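Local coordinates for protein peptide methionine sulfoxide reductase msrA/msrB (Neisseria gonorrhoeae, PDB 2H30) that probably relays electrons from DsbD through its thioredoxin-like N-terminal domain to downstream methionine sulfoxide reductase domains, which reduce oxidised methionine, at residues Cys53-Gln65 with Lys93-Val105. The protein carries 2 engineered substitutions. Sequence-based numbering, arbitrary orientation.
Sequences CLSELGQAEKWAQ and KWYAGLNYPKLPV
Leu-57 fills the apolar centre with both of its branches: CD2 meets Leu-103 CD2 at 3.7 Å, while CD1 lies against Leu-98 CD2. Its CB sits over the middle of the Tyr-100 ring in a CH-pi contact, 3.9 Å from the centroid. Leu-103, with CG anti to its backbone N (chi1 -173°), sends CD1 back to Ala-60 CB at 3.7 Å. Toward the start of the helix, Leu-54 CD2 touches the edge of the Trp-94 indole, one face of which carries Leu-98 CD1, offset toward the rim. This is thioredoxin-fold packing: the helix at whose start Cys-50 and Cys-53 form what is probably the thioredoxin-type Cys-x-x-Cys pair is flanked by the loop that leads into strand 105-107. Where that helix kinks, a water stands in for the missing backbone bond, taking the N-H of Gly-58, donating to Leu-54 O and also hydrogen-bonding Tyr-100 OH. Farther along, Glu-61, its chain extended, carries its carboxylate to the type I turn Tyr-100 to Leu-103. Its OE2 accepts Lys-102 N through the anti lone pair at 2.8 Å, nearly straight at 166°, while OE1 lies at the Tyr-100 ring edge and reaches Asn-99 O through a second water. Outermost, the Gln-65 amide lies across the aliphatic part of Lys-102, and its NE2 bonds back to Glu-61 O from above the carbonyl plane.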
ATOM      1  N   CYS A  53       8.069   1.057   9.103  1.00 12.99           N
ATOM      2  CA  CYS A  53       7.507   1.453   7.828  1.00 13.52           C
ATOM      3  C   CYS A  53       8.458   2.342   7.061  1.00 12.55           C
ATOM      4  O   CYS A  53       8.696   2.102   5.832  1.00 11.95           O
ATOM      5  CB  CYS A  53       6.268   2.311   8.036  1.00 13.99           C
ATOM      6  SG  CYS A  53       4.818   1.337   8.540  1.00 17.34           S
ATOM      7  N   LEU A  54       9.031   3.375   7.717  1.00 13.17           N
ATOM      8  CA  LEU A  54       9.944   4.255   6.977  1.00 13.12           C
ATOM      9  C   LEU A  54      11.153   3.490   6.425  1.00 13.75           C
ATOM     10  O   LEU A  54      11.605   3.723   5.290  1.00 13.33           O
ATOM     11  CB  LEU A  54      10.446   5.424   7.811  1.00 14.88           C
ATOM     12  CG  LEU A  54       9.348   6.264   8.439  1.00 16.11           C
ATOM     13  CD1 LEU A  54      10.103   7.399   9.110  1.00 18.11           C
ATOM     14  CD2 LEU A  54       8.582   6.826   7.273  1.00 19.24           C
ATOM     15  N   SER A  55      11.637   2.522   7.218  1.00 13.20           N
ATOM     16  CA  SER A  55      12.829   1.737   6.769  1.00 13.10           C
ATOM     17  C   SER A  55      12.553   0.879   5.545  1.00 12.89           C
ATOM     18  O   SER A  55      13.495   0.417   4.884  1.00 14.94           O
ATOM     19  CB  SER A  55      13.290   0.847   7.926  1.00 12.05           C
ATOM     20  OG  SER A  55      12.439  -0.282   8.093  1.00 13.53           O
ATOM     21  N   GLU A  56      11.249   0.628   5.296  1.00 11.91           N
ATOM     22  CA  GLU A  56      10.825  -0.279   4.256  1.00 13.08           C
ATOM     23  C   GLU A  56      10.363   0.480   2.981  1.00 11.30           C
ATOM     24  O   GLU A  56      10.026  -0.164   1.976  1.00 13.37           O
ATOM     25  CB  GLU A  56       9.683  -1.150   4.771  1.00 13.56           C
ATOM     26  CG  GLU A  56      10.132  -2.187   5.784  1.00 14.12           C
ATOM     27  CD  GLU A  56       8.927  -2.972   6.381  1.00 18.56           C
ATOM     28  OE1 GLU A  56       7.763  -2.617   6.079  1.00 19.92           O
ATOM     29  OE2 GLU A  56       9.150  -3.956   7.138  1.00 19.36           O
ATOM     30  N   LEU A  57      10.374   1.803   3.019  1.00 12.61           N
ATOM     31  CA  LEU A  57       9.911   2.596   1.818  1.00 11.94           C
ATOM     32  C   LEU A  57      10.811   2.315   0.601  1.00 12.05           C
ATOM     33  O   LEU A  57      10.294   2.097  -0.507  1.00 13.99           O
ATOM     34  CB  LEU A  57       9.867   4.086   2.100  1.00 13.55           C
ATOM     35  CG  LEU A  57       8.812   4.542   3.102  1.00 15.92           C
ATOM     36  CD1 LEU A  57       9.065   5.985   3.435  1.00 16.72           C
ATOM     37  CD2 LEU A  57       7.427   4.338   2.472  1.00 18.40           C
ATOM     38  N   GLY A  58      12.119   2.220   0.851  1.00 12.55           N
ATOM     39  CA  GLY A  58      13.047   1.951  -0.293  1.00 13.73           C
ATOM     40  C   GLY A  58      12.826   0.554  -0.863  1.00 13.78           C
ATOM     41  O   GLY A  58      12.945   0.324  -2.065  1.00 15.78           O
ATOM     42  N   GLN A  59      12.546  -0.404   0.016  1.00 14.47           N
ATOM     43  CA  GLN A  59      12.233  -1.746  -0.383  1.00 15.06           C
ATOM     44  C   GLN A  59      10.986  -1.782  -1.270  1.00 14.71           C
ATOM     45  O   GLN A  59      10.989  -2.387  -2.329  1.00 14.44           O
ATOM     46  CB  GLN A  59      12.027  -2.554   0.900  1.00 17.10           C
ATOM     47  CG  GLN A  59      11.762  -3.989   0.651  1.00 18.84           C
ATOM     48  CD  GLN A  59      11.377  -4.684   1.983  1.00 21.07           C
ATOM     49  OE1 GLN A  59      10.428  -4.269   2.623  1.00 23.62           O
ATOM     50  NE2 GLN A  59      12.105  -5.730   2.366  1.00 23.20           N
ATOM     51  N   ALA A  60       9.916  -1.141  -0.801  1.00 13.56           N
ATOM     52  CA  ALA A  60       8.669  -1.130  -1.585  1.00 12.72           C
ATOM     53  C   ALA A  60       8.872  -0.433  -2.929  1.00 13.62           C
ATOM     54  O   ALA A  60       8.299  -0.861  -3.920  1.00 13.42           O
ATOM     55  CB  ALA A  60       7.575  -0.380  -0.745  1.00 14.59           C
ATOM     56  N   GLU A  61       9.676   0.620  -2.933  1.00 12.37           N
ATOM     57  CA  GLU A  61       9.946   1.320  -4.207  1.00 13.49           C
ATOM     58  C   GLU A  61      10.666   0.382  -5.185  1.00 14.21           C
ATOM     59  O   GLU A  61      10.343   0.372  -6.380  1.00 15.67           O
ATOM     60  CB  GLU A  61      10.816   2.544  -3.919  1.00 13.78           C
ATOM     61  CG  GLU A  61      10.950   3.390  -5.187  1.00 16.01           C
ATOM     62  CD  GLU A  61      11.952   4.508  -5.050  1.00 18.17           C
ATOM     63  OE1 GLU A  61      12.976   4.360  -4.310  1.00 17.95           O
ATOM     64  OE2 GLU A  61      11.749   5.571  -5.708  1.00 19.12           O
ATOM     65  N   LYS A  62      11.632  -0.379  -4.662  1.00 14.03           N
ATOM     66  CA  LYS A  62      12.332  -1.370  -5.509  1.00 14.64           C
ATOM     67  C   LYS A  62      11.379  -2.378  -6.079  1.00 15.18           C
ATOM     68  O   LYS A  62      11.436  -2.695  -7.264  1.00 17.00           O
ATOM     69  CB  LYS A  62      13.406  -2.095  -4.707  1.00 16.40           C
ATOM     70  CG  LYS A  62      14.258  -2.948  -5.621  1.00 23.81           C
ATOM     71  CD  LYS A  62      15.341  -3.655  -4.794  1.00 29.18           C
ATOM     72  CE  LYS A  62      14.744  -4.520  -3.685  1.00 34.08           C
ATOM     73  NZ  LYS A  62      15.757  -5.445  -3.090  1.00 34.76           N
ATOM     74  N   TRP A  63      10.486  -2.898  -5.237  1.00 12.78           N
ATOM     75  CA  TRP A  63       9.556  -3.860  -5.733  1.00 13.58           C
ATOM     76  C   TRP A  63       8.687  -3.266  -6.813  1.00 15.14           C
ATOM     77  O   TRP A  63       8.414  -3.926  -7.846  1.00 15.87           O
ATOM     78  CB  TRP A  63       8.657  -4.406  -4.607  1.00 13.48           C
ATOM     79  CG  TRP A  63       9.405  -5.130  -3.519  1.00 12.94           C
ATOM     80  CD1 TRP A  63      10.757  -5.465  -3.459  1.00 12.58           C
ATOM     81  CD2 TRP A  63       8.832  -5.595  -2.301  1.00 12.31           C
ATOM     82  NE1 TRP A  63      11.042  -6.101  -2.284  1.00 13.76           N
ATOM     83  CE2 TRP A  63       9.881  -6.190  -1.540  1.00 13.64           C
ATOM     84  CE3 TRP A  63       7.539  -5.554  -1.768  1.00 15.35           C
ATOM     85  CZ2 TRP A  63       9.667  -6.758  -0.294  1.00 12.41           C
ATOM     86  CZ3 TRP A  63       7.310  -6.169  -0.517  1.00 13.86           C
ATOM     87  CH2 TRP A  63       8.364  -6.757   0.199  1.00 13.95           C
ATOM     88  N   ALA A  64       8.232  -2.031  -6.577  1.00 14.67           N
ATOM     89  CA  ALA A  64       7.270  -1.426  -7.518  1.00 15.92           C
ATOM     90  C   ALA A  64       7.911  -1.284  -8.894  1.00 18.48           C
ATOM     91  O   ALA A  64       7.230  -1.346  -9.893  1.00 21.27           O
ATOM     92  CB  ALA A  64       6.792  -0.040  -7.008  1.00 16.31           C
ATOM     93  N   GLN A  65       9.216  -1.133  -8.923  1.00 18.67           N
ATOM     94  CA  GLN A  65       9.963  -0.927 -10.187  1.00 21.12           C
ATOM     95  C   GLN A  65      10.479  -2.205 -10.786  1.00 21.74           C
ATOM     96  O   GLN A  65      11.134  -2.178 -11.863  1.00 22.96           O
ATOM     97  CB  GLN A  65      11.160  -0.049  -9.964  1.00 22.56           C
ATOM     98  CG  GLN A  65      10.822   1.352  -9.702  1.00 28.17           C
ATOM     99  CD  GLN A  65      12.079   2.084  -9.385  1.00 37.57           C
ATOM    100  OE1 GLN A  65      12.600   2.843 -10.224  1.00 45.64           O
ATOM    101  NE2 GLN A  65      12.634   1.824  -8.196  1.00 41.74           N
ATOM    102  N   LYS A  93       3.714  17.764   2.953  1.00 19.83           N
ATOM    103  CA  LYS A  93       4.865  18.631   3.145  1.00 20.85           C
ATOM    104  C   LYS A  93       6.036  17.872   3.773  1.00 19.45           C
ATOM    105  O   LYS A  93       7.141  17.994   3.304  1.00 22.06           O
ATOM    106  CB  LYS A  93       4.472  19.852   3.999  1.00 22.24           C
ATOM    107  CG  LYS A  93       5.629  20.855   4.101  1.00 28.62           C
ATOM    108  CD  LYS A  93       6.358  21.107   2.743  1.00 36.93           C
ATOM    109  CE  LYS A  93       5.388  21.413   1.547  1.00 41.95           C
ATOM    110  NZ  LYS A  93       5.786  20.680   0.281  1.00 42.65           N
ATOM    111  N   TRP A  94       5.736  17.059   4.767  1.00 19.38           N
ATOM    112  CA  TRP A  94       6.743  16.201   5.420  1.00 18.20           C
ATOM    113  C   TRP A  94       7.254  15.195   4.377  1.00 17.34           C
ATOM    114  O   TRP A  94       8.457  14.993   4.206  1.00 17.89           O
ATOM    115  CB  TRP A  94       6.115  15.485   6.619  1.00 17.86           C
ATOM    116  CG  TRP A  94       7.007  14.373   7.079  1.00 18.04           C
ATOM    117  CD1 TRP A  94       8.160  14.471   7.824  1.00 20.73           C
ATOM    118  CD2 TRP A  94       6.878  12.996   6.707  1.00 17.93           C
ATOM    119  NE1 TRP A  94       8.714  13.218   8.012  1.00 20.14           N
ATOM    120  CE2 TRP A  94       7.963  12.302   7.312  1.00 19.06           C
ATOM    121  CE3 TRP A  94       5.937  12.279   5.932  1.00 17.98           C
ATOM    122  CZ2 TRP A  94       8.148  10.919   7.169  1.00 17.96           C
ATOM    123  CZ3 TRP A  94       6.118  10.894   5.791  1.00 17.92           C
ATOM    124  CH2 TRP A  94       7.223  10.234   6.396  1.00 17.51           C
ATOM    125  N   TYR A  95       6.319  14.538   3.678  1.00 17.08           N
ATOM    126  CA  TYR A  95       6.750  13.472   2.774  1.00 17.12           C
ATOM    127  C   TYR A  95       7.578  13.954   1.596  1.00 18.00           C
ATOM    128  O   TYR A  95       8.449  13.253   1.075  1.00 17.28           O
ATOM    129  CB  TYR A  95       5.535  12.655   2.325  1.00 16.59           C
ATOM    130  CG  TYR A  95       5.935  11.452   1.488  1.00 15.58           C
ATOM    131  CD1 TYR A  95       6.675  10.418   2.073  1.00 16.77           C
ATOM    132  CD2 TYR A  95       5.713  11.428   0.135  1.00 16.68           C
ATOM    133  CE1 TYR A  95       7.084   9.346   1.320  1.00 16.36           C
ATOM    134  CE2 TYR A  95       6.161  10.347  -0.656  1.00 16.04           C
ATOM    135  CZ  TYR A  95       6.818   9.321  -0.025  1.00 16.07           C
ATOM    136  OH  TYR A  95       7.267   8.271  -0.777  1.00 19.37           O
ATOM    137  N   ALA A  96       7.351  15.213   1.173  1.00 18.46           N
ATOM    138  CA  ALA A  96       8.128  15.771   0.076  1.00 21.89           C
ATOM    139  C   ALA A  96       9.637  15.845   0.407  1.00 22.66           C
ATOM    140  O   ALA A  96      10.457  15.866  -0.491  1.00 24.11           O
ATOM    141  CB  ALA A  96       7.569  17.155  -0.315  1.00 23.36           C
ATOM    142  N   GLY A  97      10.002  15.818   1.695  1.00 21.47           N
ATOM    143  CA  GLY A  97      11.424  15.739   2.067  1.00 21.18           C
ATOM    144  C   GLY A  97      12.104  14.381   1.908  1.00 22.06           C
ATOM    145  O   GLY A  97      13.324  14.270   2.048  1.00 21.69           O
ATOM    146  N   LEU A  98      11.290  13.336   1.725  1.00 19.99           N
ATOM    147  CA  LEU A  98      11.828  11.996   1.504  1.00 19.27           C
ATOM    148  C   LEU A  98      12.023  11.790   0.016  1.00 20.14           C
ATOM    149  O   LEU A  98      11.422  12.522  -0.826  1.00 21.82           O
ATOM    150  CB  LEU A  98      10.853  10.962   2.071  1.00 19.37           C
ATOM    151  CG  LEU A  98      10.899  10.746   3.616  1.00 21.44           C
ATOM    152  CD1 LEU A  98      10.574  11.969   4.488  1.00 26.32           C
ATOM    153  CD2 LEU A  98      10.082   9.520   4.026  1.00 19.79           C
ATOM    154  N   ASN A  99      12.852  10.830  -0.357  1.00 18.26           N
ATOM    155  CA  ASN A  99      13.138  10.666  -1.755  1.00 18.11           C
ATOM    156  C   ASN A  99      12.867   9.259  -2.298  1.00 18.00           C
ATOM    157  O   ASN A  99      13.781   8.413  -2.408  1.00 18.15           O
ATOM    158  CB  ASN A  99      14.577  11.077  -2.030  1.00 20.39           C
ATOM    159  CG  ASN A  99      14.945  10.991  -3.500  1.00 24.81           C
ATOM    160  OD1 ASN A  99      16.003  10.473  -3.840  1.00 32.85           O
ATOM    161  ND2 ASN A  99      14.091  11.491  -4.356  1.00 24.13           N
ATOM    162  N   TYR A 100      11.588   9.022  -2.634  1.00 17.80           N
ATOM    163  CA  TYR A 100      11.179   7.742  -3.241  1.00 16.99           C
ATOM    164  C   TYR A 100      10.322   8.013  -4.463  1.00 17.20           C
ATOM    165  O   TYR A 100       9.122   7.708  -4.459  1.00 18.56           O
ATOM    166  CB  TYR A 100      10.406   6.873  -2.210  1.00 16.90           C
ATOM    167  CG  TYR A 100      11.329   6.557  -1.040  1.00 14.31           C
ATOM    168  CD1 TYR A 100      12.354   5.634  -1.171  1.00 17.22           C
ATOM    169  CD2 TYR A 100      11.208   7.266   0.163  1.00 17.10           C
ATOM    170  CE1 TYR A 100      13.259   5.412  -0.103  1.00 16.61           C
ATOM    171  CE2 TYR A 100      12.101   7.031   1.234  1.00 17.67           C
ATOM    172  CZ  TYR A 100      13.103   6.128   1.076  1.00 16.79           C
ATOM    173  OH  TYR A 100      14.036   5.850   2.066  1.00 18.04           O
ATOM    174  N   PRO A 101      10.945   8.556  -5.495  1.00 18.87           N
ATOM    175  CA  PRO A 101      10.150   9.078  -6.611  1.00 20.84           C
ATOM    176  C   PRO A 101       9.390   8.013  -7.379  1.00 21.18           C
ATOM    177  O   PRO A 101       8.460   8.379  -8.108  1.00 25.84           O
ATOM    178  CB  PRO A 101      11.201   9.779  -7.479  1.00 21.72           C
ATOM    179  CG  PRO A 101      12.454   9.057  -7.202  1.00 22.29           C
ATOM    180  CD  PRO A 101      12.399   8.793  -5.691  1.00 19.87           C
ATOM    181  N   LYS A 102       9.727   6.732  -7.284  1.00 18.90           N
ATOM    182  CA  LYS A 102       8.989   5.719  -7.993  1.00 19.39           C
ATOM    183  C   LYS A 102       7.999   4.939  -7.136  1.00 18.35           C
ATOM    184  O   LYS A 102       7.428   3.950  -7.590  1.00 19.54           O
ATOM    185  CB  LYS A 102       9.960   4.752  -8.625  1.00 20.09           C
ATOM    186  CG  LYS A 102      10.923   5.427  -9.656  1.00 25.11           C
ATOM    187  CD  LYS A 102      10.186   5.756 -10.937  1.00 32.30           C
ATOM    188  CE  LYS A 102      11.170   6.326 -11.982  1.00 33.16           C
ATOM    189  NZ  LYS A 102      11.907   7.549 -11.469  1.00 41.72           N
ATOM    190  N   LEU A 103       7.790   5.388  -5.893  1.00 16.54           N
ATOM    191  CA  LEU A 103       6.835   4.737  -5.021  1.00 15.00           C
ATOM    192  C   LEU A 103       5.464   5.442  -4.993  1.00 15.45           C
ATOM    193  O   LEU A 103       5.391   6.604  -4.573  1.00 17.97           O
ATOM    194  CB  LEU A 103       7.408   4.816  -3.589  1.00 15.26           C
ATOM    195  CG  LEU A 103       6.559   3.994  -2.560  1.00 15.96           C
ATOM    196  CD1 LEU A 103       6.524   2.515  -2.877  1.00 17.92           C
ATOM    197  CD2 LEU A 103       7.156   4.269  -1.202  1.00 15.91           C
ATOM    198  N   PRO A 104       4.386   4.757  -5.400  1.00 15.95           N
ATOM    199  CA  PRO A 104       3.091   5.421  -5.284  1.00 16.43           C
ATOM    200  C   PRO A 104       2.604   5.535  -3.859  1.00 14.91           C
ATOM    201  O   PRO A 104       2.659   4.527  -3.119  1.00 14.11           O
ATOM    202  CB  PRO A 104       2.152   4.532  -6.120  1.00 17.25           C
ATOM    203  CG  PRO A 104       3.084   3.638  -6.925  1.00 18.09           C
ATOM    204  CD  PRO A 104       4.314   3.450  -6.069  1.00 16.84           C
ATOM    205  N   VAL A 105       2.264   6.764  -3.451  1.00 14.57           N
ATOM    206  CA  VAL A 105       1.740   6.973  -2.131  1.00 13.85           C
ATOM    207  C   VAL A 105       0.366   7.608  -2.244  1.00 14.82           C
ATOM    208  O   VAL A 105       0.279   8.853  -2.439  1.00 18.09           O
ATOM    209  CB  VAL A 105       2.654   7.822  -1.235  1.00 15.48           C
ATOM    210  CG1 VAL A 105       1.992   7.960   0.135  1.00 15.76           C
ATOM    211  CG2 VAL A 105       4.083   7.172  -1.114  1.00 14.28           C
TER
HETATM  212  O   HOH W   1      13.446   3.273   3.203  1.00 15.49           O
HETATM  213  O   HOH W   2      14.700   6.256  -3.726  1.00 24.90           O